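Local coordinates for protein major pollen allergen Jun a 1 (Juniperus ashei, PDB 1PXZ) that cleaves pectate by elimination with low activity, using calcium as cofactor, and is the major allergen of mountain cedar pollen, at residues G38-T44 / A67-S73; P224-M230 / Y245-N249. All blocks are in the same frame, centred on the assembly; numbering follows the deposited sequence.

Contact 1. Residues G38-T44 / A67-S73; sequences GDFYTVT and ALWIIFS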
loop_
_atom_site.group_PDB
_atom_site.type_symbol
_atom_site.label_atom_id
_atom_site.label_comp_id
_atom_site.label_asym_id
_atom_site.label_seq_id
_atom_site.Cartn_x
_atom_site.Cartn_y
_atom_site.Cartn_z
ATOM N N GLY A 38 -11.479 17.886 8.124
ATOM C CA GLY A 38 -11.768 17.528 9.511
ATOM C C GLY A 38 -10.894 18.361 10.423
ATOM O O GLY A 38 -10.226 19.247 9.882
ATOM N N ASP A 39 -10.903 18.094 11.729
ATOM C CA ASP A 39 -9.963 18.782 12.600
ATOM C C ASP A 39 -8.639 18.033 12.660
ATOM O O ASP A 39 -8.616 16.816 12.461
ATOM C CB ASP A 39 -10.465 18.848 14.052
ATOM C CG ASP A 39 -11.893 19.346 14.156
ATOM O OD1 ASP A 39 -12.147 20.458 13.641
ATOM O OD2 ASP A 39 -12.743 18.641 14.742
ATOM N N PHE A 40 -7.567 18.749 12.989
ATOM C CA PHE A 40 -6.342 18.068 13.350
ATOM C C PHE A 40 -6.515 17.385 14.711
ATOM O O PHE A 40 -7.138 17.978 15.585
ATOM C CB PHE A 40 -5.163 19.027 13.429
ATOM C CG PHE A 40 -4.720 19.574 12.072
ATOM C CD1 PHE A 40 -4.115 18.734 11.150
ATOM C CD2 PHE A 40 -4.906 20.908 11.759
ATOM C CE1 PHE A 40 -3.698 19.238 9.920
ATOM C CE2 PHE A 40 -4.509 21.412 10.531
ATOM C CZ PHE A 40 -3.906 20.567 9.605
ATOM N N TYR A 41 -5.980 16.193 14.877
ATOM C CA TYR A 41 -5.985 15.411 16.109
ATOM C C TYR A 41 -4.541 15.074 16.462
ATOM O O TYR A 41 -3.809 14.473 15.664
ATOM C CB TYR A 41 -6.831 14.130 15.983
ATOM C CG TYR A 41 -6.772 13.239 17.221
ATOM C CD1 TYR A 41 -7.670 13.416 18.266
ATOM C CD2 TYR A 41 -5.837 12.219 17.363
ATOM C CE1 TYR A 41 -7.601 12.596 19.383
ATOM C CE2 TYR A 41 -5.745 11.401 18.463
ATOM C CZ TYR A 41 -6.654 11.605 19.491
ATOM O OH TYR A 41 -6.552 10.772 20.579
ATOM N N THR A 42 -4.110 15.384 17.683
ATOM C CA THR A 42 -2.712 15.108 18.011
ATOM C C THR A 42 -2.608 13.932 18.968
ATOM O O THR A 42 -3.294 13.921 20.000
ATOM C CB THR A 42 -2.011 16.344 18.632
ATOM O OG1 THR A 42 -2.069 17.443 17.709
ATOM C CG2 THR A 42 -0.550 16.018 18.916
ATOM N N VAL A 43 -1.771 12.973 18.608
ATOM C CA VAL A 43 -1.438 11.858 19.483
ATOM C C VAL A 43 -0.381 12.341 20.478
ATOM O O VAL A 43 0.715 12.709 20.049
ATOM C CB VAL A 43 -0.915 10.613 18.733
ATOM C CG1 VAL A 43 -0.575 9.518 19.727
ATOM C CG2 VAL A 43 -1.956 10.151 17.720
ATOM N N THR A 44 -0.774 12.348 21.758
ATOM C CA THR A 44 0.155 12.789 22.795
ATOM C C THR A 44 0.595 11.634 23.686
ATOM O O THR A 44 1.457 11.828 24.520
ATOM C CB THR A 44 -0.495 13.878 23.673
ATOM O OG1 THR A 44 -1.723 13.353 24.202
ATOM C CG2 THR A 44 -0.845 15.055 22.783
ATOM N N ALA A 67 -14.388 13.192 10.817
ATOM C CA ALA A 67 -13.175 13.312 10.018
ATOM C C ALA A 67 -12.037 13.877 10.854
ATOM O O ALA A 67 -12.201 14.919 11.505
ATOM C CB ALA A 67 -13.386 14.202 8.795
ATOM N N LEU A 68 -10.886 13.200 10.845
ATOM C CA LEU A 68 -9.767 13.715 11.629
ATOM C C LEU A 68 -8.458 13.557 10.852
ATOM O O LEU A 68 -8.322 12.540 10.165
ATOM C CB LEU A 68 -9.591 12.958 12.952
ATOM C CG LEU A 68 -10.652 13.182 14.029
ATOM C CD1 LEU A 68 -10.305 12.316 15.240
ATOM C CD2 LEU A 68 -10.758 14.658 14.382
ATOM N N TRP A 69 -7.581 14.529 11.028
ATOM C CA TRP A 69 -6.247 14.469 10.432
ATOM C C TRP A 69 -5.292 14.224 11.592
ATOM O O TRP A 69 -5.010 15.179 12.334
ATOM C CB TRP A 69 -5.970 15.746 9.637
ATOM C CG TRP A 69 -4.769 15.649 8.741
ATOM C CD1 TRP A 69 -3.464 15.651 9.109
ATOM C CD2 TRP A 69 -4.777 15.532 7.307
ATOM N NE1 TRP A 69 -2.652 15.544 8.002
ATOM C CE2 TRP A 69 -3.436 15.468 6.893
ATOM C CE3 TRP A 69 -5.797 15.472 6.354
ATOM C CZ2 TRP A 69 -3.058 15.351 5.551
ATOM C CZ3 TRP A 69 -5.429 15.352 5.016
ATOM C CH2 TRP A 69 -4.083 15.291 4.648
ATOM N N ILE A 70 -4.856 12.978 11.725
ATOM C CA ILE A 70 -4.069 12.600 12.906
ATOM C C ILE A 70 -2.573 12.817 12.718
ATOM O O ILE A 70 -1.969 12.394 11.728
ATOM C CB ILE A 70 -4.390 11.141 13.277
ATOM C CG1 ILE A 70 -5.876 10.955 13.597
ATOM C CG2 ILE A 70 -3.503 10.630 14.402
ATOM C CD1 ILE A 70 -6.348 9.511 13.459
ATOM N N ILE A 71 -2.000 13.525 13.699
ATOM C CA ILE A 71 -0.563 13.835 13.704
ATOM C C ILE A 71 0.035 13.468 15.068
ATOM O O ILE A 71 -0.696 13.095 15.981
ATOM C CB ILE A 71 -0.293 15.318 13.459
ATOM C CG1 ILE A 71 -0.972 16.204 14.520
ATOM C CG2 ILE A 71 -0.736 15.750 12.068
ATOM C CD1 ILE A 71 -0.485 17.636 14.495
ATOM N N PHE A 72 1.347 13.550 15.216
ATOM C CA PHE A 72 1.971 13.016 16.441
ATOM C C PHE A 72 2.815 14.084 17.127
ATOM O O PHE A 72 3.567 14.771 16.441
ATOM C CB PHE A 72 2.796 11.784 16.081
ATOM C CG PHE A 72 1.981 10.621 15.524
ATOM C CD1 PHE A 72 1.598 10.620 14.190
ATOM C CD2 PHE A 72 1.607 9.548 16.301
ATOM C CE1 PHE A 72 0.845 9.575 13.656
ATOM C CE2 PHE A 72 0.858 8.505 15.783
ATOM C CZ PHE A 72 0.480 8.499 14.445
ATOM N N SER A 73 2.683 14.231 18.442
ATOM C CA SER A 73 3.333 15.310 19.181
ATOM C C SER A 73 4.819 15.081 19.373
ATOM O O SER A 73 5.613 15.960 19.725
ATOM C CB SER A 73 2.659 15.458 20.556
ATOM O OG SER A 73 3.062 14.352 21.363
HETATM O O HOH W 1 -13.227 17.073 12.523
#
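Val43 and Phe72 run alongside each other on the packed face of two parallel strands, Val43 CB resting 3.7 Å from Phe72 CD2. The valine's CG2 branch reaches Ile70 CG2, also at 3.7 Å. The first torsion of Tyr41 (chi1 176°) turns CG away from the backbone N, which sends the ring along Ile70, CD2 facing CG1, and brings CB against Leu68 CD1. Leu58 of helix 58-63 packs on Val43, Ile70 and Phe72, and the phenol hydroxyl of Tyr41 is held by the backbone at Gly56 and Thr57. The nearly straight backbone bonds run staggered between the register pairs, as in any parallel pairing: Ile71 N meets Tyr41 O at 2.8 Å, and Val43 N meets Ile71 O at the same distance. Val43 O is gripped twice by Ser73, through N at 3.0 Å and through OG, which lies on a lone pair of that carbonyl.

The side bearing Phe40 and Thr42 is more open to solvent, though its contacts are as close. Here the Phe40 edge is turned toward the Trp69 face in an offset edge-to-face pair, planes at 78°; Phe40 is exposed but Trp69 buried, with Arg18, Met19 and Ala22 against it and NE1 bonded to Asp93. Pairing slackens at the start of the strands: Asp39 N makes only a weak bond to Ala67 O, and a water bridges the two, donating to Ala67 O at 2.6 Å. Asp39 OD2 forms a salt bridge with Lys66. Parallel strands stacked in register on successive coils are characteristic of the pectate lyase beta-helix, here at its N-terminal end.

Contact 2. Residues P224-M230 / Y245-N249; sequences PNAGQRM and YDPWN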
loop_
_atom_site.group_PDB
_atom_site.type_symbol
_atom_site.label_atom_id
_atom_site.label_comp_id
_atom_site.label_asym_id
_atom_site.label_seq_id
_atom_site.Cartn_x
_atom_site.Cartn_y
_atom_site.Cartn_z
ATOM N N PRO A 224 15.982 -3.109 -0.612
ATOM C CA PRO A 224 16.553 -4.440 -0.767
ATOM C C PRO A 224 15.949 -5.542 0.099
ATOM O O PRO A 224 15.229 -5.240 1.049
ATOM C CB PRO A 224 18.004 -4.278 -0.261
ATOM C CG PRO A 224 18.251 -2.824 -0.150
ATOM C CD PRO A 224 16.911 -2.182 0.086
ATOM N N ASN A 225 16.281 -6.777 -0.256
ATOM C CA ASN A 225 15.841 -7.933 0.496
ATOM C C ASN A 225 14.327 -8.023 0.616
ATOM O O ASN A 225 13.792 -8.454 1.650
ATOM C CB ASN A 225 16.434 -7.889 1.917
ATOM C CG ASN A 225 17.950 -7.780 1.883
ATOM O OD1 ASN A 225 18.558 -6.955 2.580
ATOM N ND2 ASN A 225 18.536 -8.632 1.049
ATOM N N ALA A 226 13.643 -7.642 -0.462
ATOM C CA ALA A 226 12.217 -7.962 -0.568
ATOM C C ALA A 226 12.075 -9.258 -1.347
ATOM O O ALA A 226 12.738 -9.424 -2.378
ATOM C CB ALA A 226 11.511 -6.772 -1.179
ATOM N N GLY A 227 11.271 -10.200 -0.869
ATOM C CA GLY A 227 11.252 -11.554 -1.401
ATOM C C GLY A 227 10.422 -11.702 -2.655
ATOM O O GLY A 227 10.941 -12.135 -3.690
ATOM N N GLN A 228 9.128 -11.390 -2.580
ATOM C CA GLN A 228 8.265 -11.577 -3.755
ATOM C C GLN A 228 6.911 -10.921 -3.535
ATOM O O GLN A 228 6.727 -10.233 -2.506
ATOM C CB GLN A 228 8.141 -13.077 -4.010
ATOM C CG GLN A 228 7.341 -13.808 -2.946
ATOM C CD GLN A 228 8.180 -14.514 -1.907
ATOM O OE1 GLN A 228 7.672 -15.139 -0.974
ATOM N NE2 GLN A 228 9.497 -14.466 -2.019
ATOM N N ARG A 229 5.951 -11.072 -4.438
ATOM C CA ARG A 229 4.629 -10.468 -4.338
ATOM C C ARG A 229 4.679 -8.949 -4.392
ATOM O O ARG A 229 4.289 -8.234 -3.456
ATOM C CB ARG A 229 3.938 -10.865 -3.037
ATOM C CG ARG A 229 3.741 -12.377 -2.904
ATOM C CD ARG A 229 2.896 -12.662 -1.667
ATOM N NE ARG A 229 2.579 -14.086 -1.550
ATOM C CZ ARG A 229 1.740 -14.551 -0.630
ATOM N NH1 ARG A 229 1.174 -13.694 0.212
ATOM N NH2 ARG A 229 1.498 -15.850 -0.589
ATOM N N MET A 230 5.158 -8.408 -5.509
ATOM C CA MET A 230 5.345 -6.959 -5.581
ATOM C C MET A 230 4.749 -6.346 -6.836
ATOM O O MET A 230 5.451 -5.697 -7.614
ATOM C CB MET A 230 6.850 -6.614 -5.514
ATOM C CG MET A 230 7.421 -7.032 -4.146
ATOM S SD MET A 230 9.191 -6.714 -4.083
ATOM C CE MET A 230 9.851 -8.324 -4.502
ATOM N N TYR A 245 13.024 -1.664 -8.522
ATOM C CA TYR A 245 13.134 -2.968 -7.902
ATOM C C TYR A 245 14.607 -3.378 -7.736
ATOM O O TYR A 245 15.317 -3.481 -8.733
ATOM C CB TYR A 245 12.428 -4.066 -8.706
ATOM C CG TYR A 245 10.922 -4.015 -8.804
ATOM C CD1 TYR A 245 10.343 -3.075 -9.675
ATOM C CD2 TYR A 245 10.090 -4.854 -8.082
ATOM C CE1 TYR A 245 8.968 -3.010 -9.787
ATOM C CE2 TYR A 245 8.702 -4.802 -8.190
ATOM C CZ TYR A 245 8.171 -3.858 -9.057
ATOM O OH TYR A 245 6.798 -3.757 -9.195
ATOM N N ASP A 246 15.018 -3.627 -6.502
ATOM C CA ASP A 246 16.236 -4.341 -6.158
ATOM C C ASP A 246 16.053 -5.832 -6.417
ATOM O O ASP A 246 14.931 -6.267 -6.620
ATOM C CB ASP A 246 16.586 -4.166 -4.670
ATOM C CG ASP A 246 17.050 -2.764 -4.350
ATOM O OD1 ASP A 246 17.941 -2.247 -5.078
ATOM O OD2 ASP A 246 16.549 -2.153 -3.369
ATOM N N PRO A 247 17.115 -6.631 -6.434
ATOM C CA PRO A 247 16.965 -8.075 -6.591
ATOM C C PRO A 247 15.997 -8.697 -5.588
ATOM O O PRO A 247 16.188 -8.529 -4.386
ATOM C CB PRO A 247 18.400 -8.596 -6.363
ATOM C CG PRO A 247 19.267 -7.456 -6.817
ATOM C CD PRO A 247 18.529 -6.198 -6.391
ATOM N N TRP A 248 15.009 -9.405 -6.123
ATOM C CA TRP A 248 13.972 -10.160 -5.452
ATOM C C TRP A 248 14.514 -11.539 -5.079
ATOM O O TRP A 248 15.676 -11.804 -5.424
ATOM C CB TRP A 248 12.732 -10.347 -6.336
ATOM C CG TRP A 248 13.045 -10.778 -7.751
ATOM C CD1 TRP A 248 13.129 -12.042 -8.239
ATOM C CD2 TRP A 248 13.312 -9.899 -8.851
ATOM N NE1 TRP A 248 13.440 -12.034 -9.595
ATOM C CE2 TRP A 248 13.552 -10.719 -9.977
ATOM C CE3 TRP A 248 13.371 -8.508 -8.984
ATOM C CZ2 TRP A 248 13.848 -10.182 -11.229
ATOM C CZ3 TRP A 248 13.665 -7.969 -10.236
ATOM C CH2 TRP A 248 13.896 -8.820 -11.328
ATOM N N ASN A 249 13.704 -12.382 -4.466
ATOM C CA ASN A 249 14.137 -13.717 -4.059
ATOM C C ASN A 249 13.518 -14.810 -4.917
ATOM O O ASN A 249 14.219 -15.795 -5.166
ATOM C CB ASN A 249 13.756 -14.033 -2.608
ATOM C CG ASN A 249 14.402 -15.295 -2.069
ATOM O OD1 ASN A 249 13.763 -16.166 -1.468
ATOM N ND2 ASN A 249 15.713 -15.421 -2.272
HETATM O O HOH W 2 17.815 -7.127 -2.670
HETATM O O HOH W 3 14.469 -6.811 -3.009
HETATM O O HOH W 4 15.488 -10.036 -2.083
#
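Tyr245 opens the second segment by giving its hydroxyl proton to Met230 O; OH and O are 2.8 Å apart, and the carbonyl oxygen lies in the ring plane, at its edge. CE2 of the same ring rests against Met230 CB, while Phe222 stacks on Tyr245. Next, Asp246 lies beside Pro224: OD2 comes within 3.0 Å of Pro224 N, which has no hydrogen to offer, so the two meet by packing. Pro247 works through water. Its O accepts from one water that takes the N-H of Asn225, and from another that also donates to Ala226 O. Trp248 sends its indole away to pack on Pro271, with NE1 bonded to Lys276 O, but its CB meets Met230 CE at 4.0 Å, the methionine chain bending at chi3 (-97°) to bring the methyl there. Asn249 then closes the run: its N bonds to Gly227 O at 2.9 Å, approaching in the carbonyl plane on a lone pair. The first segment also carries Arg229, the predicted active-site residue, whose side chain takes no part in this contact. Both segments follow the paired strands 221-222 and 244-245, and so form turns leaving adjacent coils of the parallel beta-helix.

Followed from the N terminus, the chain first lays down strand 39-43, passes through helix 58-63 and returns as strand 68-72, so contact 1 closes its loop at the start of the beta-helix. Several coils later, contact 2 closes a shorter excursion, in which strands 232-234 and 237-241 are traversed before 245-249 comes back beside 224-230. The two loops are in series and neither nest nor cross. The centres of contact 1 and contact 2 lie about 34 Å apart, on opposite sides of the chain's centre. Contact 1 joins strands of adjacent coils, whereas contact 2 joins a turn region that includes the short strand 226-228 to the loop after strand 244-245; both include residues of experimentally mapped IgE-binding regions.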